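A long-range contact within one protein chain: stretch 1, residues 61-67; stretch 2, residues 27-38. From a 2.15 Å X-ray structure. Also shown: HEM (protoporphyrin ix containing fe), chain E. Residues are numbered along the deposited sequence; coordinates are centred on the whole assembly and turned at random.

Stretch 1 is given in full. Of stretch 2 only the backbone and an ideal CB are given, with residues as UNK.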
# COMPACT_ATOMS: atom_id res chain seq x y z
N GLY A 61 13.94 -32.73 3.42
CA GLY A 61 14.82 -33.03 4.59
C GLY A 61 13.83 -33.82 5.56
O GLY A 61 12.90 -34.47 5.11
N ASP A 62 14.09 -33.75 6.83
CA ASP A 62 13.48 -34.76 7.74
C ASP A 62 12.11 -34.26 8.21
O ASP A 62 12.08 -33.43 9.12
CB ASP A 62 14.41 -34.85 8.97
CG ASP A 62 13.92 -36.05 9.83
OD1 ASP A 62 12.98 -36.79 9.62
OD2 ASP A 62 14.56 -36.22 10.89
N ILE A 63 11.01 -34.45 7.53
CA ILE A 63 9.72 -33.88 7.92
C ILE A 63 8.74 -34.94 8.43
O ILE A 63 8.99 -36.13 8.11
CB ILE A 63 9.07 -33.24 6.66
CG1 ILE A 63 8.87 -34.28 5.58
CG2 ILE A 63 9.94 -32.06 6.22
CD1 ILE A 63 8.09 -33.68 4.36
N ASN A 64 7.57 -34.55 8.97
CA ASN A 64 6.59 -35.53 9.37
C ASN A 64 6.16 -36.45 8.24
O ASN A 64 5.84 -35.82 7.23
CB ASN A 64 5.36 -34.94 10.05
CG ASN A 64 5.60 -34.50 11.48
OD1 ASN A 64 6.47 -35.00 12.20
ND2 ASN A 64 4.91 -33.47 11.97
N CYS A 65 6.13 -37.81 8.37
CA CYS A 65 5.35 -38.62 7.48
C CYS A 65 3.95 -38.12 7.15
O CYS A 65 3.46 -38.30 6.03
CB CYS A 65 5.27 -40.12 7.96
SG CYS A 65 6.80 -40.58 8.84
N THR A 66 3.15 -37.62 8.11
CA THR A 66 1.83 -37.12 7.89
C THR A 66 1.85 -35.71 7.26
O THR A 66 0.76 -35.19 6.98
CB THR A 66 1.07 -37.06 9.28
OG1 THR A 66 1.78 -36.13 10.09
CG2 THR A 66 1.20 -38.47 9.96
N SER A 67 2.99 -35.18 6.78
CA SER A 67 2.97 -34.18 5.71
C SER A 67 2.21 -34.68 4.53
O SER A 67 1.48 -33.96 3.81
CB SER A 67 4.36 -33.71 5.19
OG SER A 67 5.05 -33.15 6.30
N UNK A 27 -0.88 -30.62 17.94
CA UNK A 27 -0.82 -29.85 16.69
C UNK A 27 0.28 -30.34 15.76
O UNK A 27 -0.05 -30.59 14.61
CB UNK A 27 -0.60 -28.37 17.00
N UNK A 28 1.47 -30.60 16.31
CA UNK A 28 2.58 -31.08 15.55
C UNK A 28 2.46 -32.57 15.27
O UNK A 28 3.39 -33.04 14.59
CB UNK A 28 3.89 -30.77 16.28
N UNK A 29 1.43 -33.32 15.67
CA UNK A 29 1.35 -34.77 15.43
C UNK A 29 2.58 -35.58 15.77
O UNK A 29 3.02 -36.57 15.14
CB UNK A 29 1.02 -35.01 13.96
N UNK A 30 3.27 -35.19 16.83
CA UNK A 30 4.58 -35.67 17.22
C UNK A 30 4.57 -37.16 17.48
O UNK A 30 5.13 -38.02 16.79
CB UNK A 30 5.07 -34.92 18.46
N UNK A 31 3.71 -37.50 18.47
CA UNK A 31 3.55 -38.90 18.89
C UNK A 31 3.23 -39.74 17.70
O UNK A 31 3.84 -40.79 17.53
CB UNK A 31 2.46 -39.05 19.95
N UNK A 32 2.26 -39.43 16.83
CA UNK A 32 1.88 -40.29 15.74
C UNK A 32 3.07 -40.55 14.78
O UNK A 32 3.30 -41.70 14.30
CB UNK A 32 0.70 -39.67 14.98
N UNK A 33 3.82 -39.50 14.49
CA UNK A 33 4.92 -39.61 13.53
C UNK A 33 6.13 -40.33 14.16
O UNK A 33 6.88 -41.05 13.52
CB UNK A 33 5.33 -38.22 13.03
N UNK A 34 6.35 -40.23 15.46
CA UNK A 34 7.32 -41.09 16.13
C UNK A 34 6.95 -42.56 15.95
O UNK A 34 7.88 -43.37 15.67
CB UNK A 34 7.41 -40.74 17.62
N UNK A 35 5.68 -42.92 15.92
CA UNK A 35 5.18 -44.26 15.70
C UNK A 35 5.29 -44.80 14.32
O UNK A 35 5.81 -45.92 14.15
CB UNK A 35 3.71 -44.32 16.11
N UNK A 36 4.92 -44.01 13.28
CA UNK A 36 5.37 -44.32 11.92
C UNK A 36 6.81 -44.74 11.89
O UNK A 36 7.00 -45.79 11.29
CB UNK A 36 5.17 -43.12 11.00
N UNK A 37 7.76 -44.00 12.39
CA UNK A 37 9.17 -44.27 12.21
C UNK A 37 9.61 -45.49 13.02
O UNK A 37 10.37 -46.27 12.45
CB UNK A 37 9.99 -43.04 12.61
N UNK A 38 9.08 -45.68 14.23
CA UNK A 38 9.26 -46.87 15.02
C UNK A 38 8.96 -48.12 14.19
O UNK A 38 9.95 -48.80 13.87
CB UNK A 38 8.37 -46.82 16.26
CHA HEM E . 1.21 -50.52 6.11
CHB HEM E . 2.43 -45.90 6.68
CHC HEM E . 2.27 -46.28 11.47
CHD HEM E . 2.74 -51.02 10.63
C1A HEM E . 1.45 -49.18 5.85
C2A HEM E . 1.28 -48.54 4.59
C3A HEM E . 1.60 -47.24 4.71
C4A HEM E . 1.94 -47.03 6.09
CMA HEM E . 1.61 -46.17 3.58
CAA HEM E . 0.82 -49.27 3.31
CBA HEM E . 2.01 -49.55 2.45
CGA HEM E . 1.69 -50.12 1.09
O1A HEM E . 2.63 -50.83 0.65
O2A HEM E . 0.56 -49.78 0.65
C1B HEM E . 2.39 -45.56 7.99
C2B HEM E . 2.25 -44.25 8.53
C3B HEM E . 2.17 -44.38 9.84
C4B HEM E . 2.29 -45.78 10.19
CMB HEM E . 2.25 -42.90 7.72
CAB HEM E . 1.88 -43.30 10.89
CBB HEM E . 0.94 -42.36 10.73
C1C HEM E . 2.48 -47.65 11.65
C2C HEM E . 2.74 -48.30 12.92
C3C HEM E . 2.83 -49.61 12.70
C4C HEM E . 2.70 -49.84 11.29
CMC HEM E . 2.82 -47.53 14.25
CAC HEM E . 3.00 -50.79 13.69
CBC HEM E . 2.30 -50.70 14.92
C1D HEM E . 2.30 -51.33 9.37
C2D HEM E . 2.17 -52.66 8.79
C3D HEM E . 1.74 -52.53 7.59
C4D HEM E . 1.60 -51.09 7.30
CMD HEM E . 2.43 -53.93 9.67
CAD HEM E . 1.43 -53.62 6.53
CBD HEM E . 2.82 -53.92 5.84
CGD HEM E . 2.92 -55.33 5.36
O1D HEM E . 2.55 -56.28 6.13
O2D HEM E . 3.31 -55.44 4.14
NA HEM E . 1.85 -48.22 6.77
NB HEM E . 2.33 -46.46 9.03
NC HEM E . 2.53 -48.60 10.66
ND HEM E . 1.98 -50.40 8.43
FE HEM E . 2.14 -48.42 8.74

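Position 27 lies beyond the reach of stretch 1, which sets no requirement; it is Asp-27, hydrogen-bonded elsewhere in the structure. At 28 the CA-to-CB bond points sideways, but the backbone O lies near the amide of Asn-64, so a wide range of side chains would serve. The residue is Ser-28, whose O accepts a weak hydrogen bond from Asn-64 ND2 at 3.1 Å.

Position 29 stands at the N-cap of the helix with its ideal CB directed toward stretch 1, 4.1 Å from Thr-66 OG1. A hydroxyl invites a polar partner: Asp, Asn, Glu or Gln would suit, although positive phi (48°) also favours Gly or Asn. The choice is Glu-29, long enough for its carboxylate to reach the hydroxyl of Thr-66, where OE1 accepts a 2.8 Å hydrogen bond from Thr-66 OG1.

Positions 30 and 31 find nothing of stretch 1 near their ideal CB atoms and could carry almost any helix-tolerant residue; they are Thr-30 and His-31. At 32 the bond runs sideways, with Thr-66 CG2 5.2 Å from the ideal CB, so polar or apolar chains could fit. Glu-32 is hydrogen-bonded elsewhere in the structure.

At 33 the ideal CB points toward stretch 1, 3.5 Å from Asn-64 OD1, with the backbone N of Thr-66 and its OG1 also nearby. A short side chain carrying both donor and acceptor is ideal: Asn above all; Asp could supply the acceptor but not the donor, and the hydroxyl of Ser or Thr would fall short of Thr-66. Asn-33 OD1 accepts from Thr-66 N at 3.2 Å, while ND2 donates to Thr-66 OG1 at 2.9 Å and to Glu-29 O, also at 2.9 Å, tying the first helical turn to the loop.

Position 34 points away and 35 is out of reach, so any residue that tolerates a helix would do at either; they are Ala-34 and Gln-35.

At 36 the ideal CB lies 3.7 Å from Cys-65 SG, and the heme vinyl carbon CAB is also close. A small apolar side chain would suit the sulfur, while the vinyl makes Cys especially apt. Cys-36 packs its CB 3.6 Å from Cys-65 SG, and its own SG lies 2.4 Å from HEM CAB, too close for a non-bonded contact.

Position 37 starts sideways with open space around its CB, but the carboxylate of Asp-62 lies farther out, calling for Lys or Arg. Lys-37, largely extended, passes Cys-65 and sets NZ 2.6 Å from Asp-62 OD1 in a salt bridge. A water also links NZ with Asp-62 OD2. Position 38 is out of reach, leaving the choice free; it is Ser-38, whose OG donates a hydrogen bond to Ala-34 O at 3.3 Å.

Stretch 2 27-38: DSETHENAQCKS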
# COMPACT_ATOMS: atom_id res chain seq x y z
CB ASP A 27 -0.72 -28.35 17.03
CG ASP A 27 -2.09 -27.96 17.60
OD1 ASP A 27 -3.17 -28.43 17.22
OD2 ASP A 27 -2.04 -27.05 18.44
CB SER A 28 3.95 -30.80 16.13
OG SER A 28 4.13 -29.52 16.64
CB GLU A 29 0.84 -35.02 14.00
CG GLU A 29 -0.45 -34.19 13.73
CD GLU A 29 -0.95 -34.28 12.32
OE1 GLU A 29 -0.31 -34.90 11.40
OE2 GLU A 29 -2.06 -33.80 11.96
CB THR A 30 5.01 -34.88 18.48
OG1 THR A 30 4.91 -33.49 18.09
CG2 THR A 30 6.44 -35.15 18.90
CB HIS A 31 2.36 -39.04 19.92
CG HIS A 31 2.32 -40.45 20.45
ND1 HIS A 31 3.22 -40.85 21.42
CD2 HIS A 31 1.57 -41.53 20.14
CE1 HIS A 31 2.98 -42.13 21.69
NE2 HIS A 31 1.98 -42.58 20.93
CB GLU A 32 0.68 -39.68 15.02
CG GLU A 32 -0.58 -39.57 15.85
CD GLU A 32 -0.65 -38.52 16.91
OE1 GLU A 32 0.24 -37.64 17.05
OE2 GLU A 32 -1.61 -38.64 17.71
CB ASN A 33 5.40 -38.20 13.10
CG ASN A 33 4.55 -37.60 12.02
OD1 ASN A 33 4.72 -37.94 10.84
ND2 ASN A 33 3.56 -36.72 12.31
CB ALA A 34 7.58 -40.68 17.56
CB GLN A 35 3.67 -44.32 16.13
CG GLN A 35 3.52 -44.02 17.63
CD GLN A 35 4.33 -45.03 18.44
OE1 GLN A 35 5.22 -44.59 19.10
NE2 GLN A 35 4.20 -46.34 18.37
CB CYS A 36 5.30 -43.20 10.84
SG CYS A 36 3.89 -42.10 11.10
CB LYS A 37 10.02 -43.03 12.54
CG LYS A 37 9.93 -41.87 11.52
CD LYS A 37 10.68 -40.60 12.00
CE LYS A 37 10.55 -39.46 10.97
NZ LYS A 37 11.62 -38.39 11.16
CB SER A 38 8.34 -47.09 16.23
OG SER A 38 8.73 -46.12 17.19
O HOH W 1 14.64 -39.16 10.68
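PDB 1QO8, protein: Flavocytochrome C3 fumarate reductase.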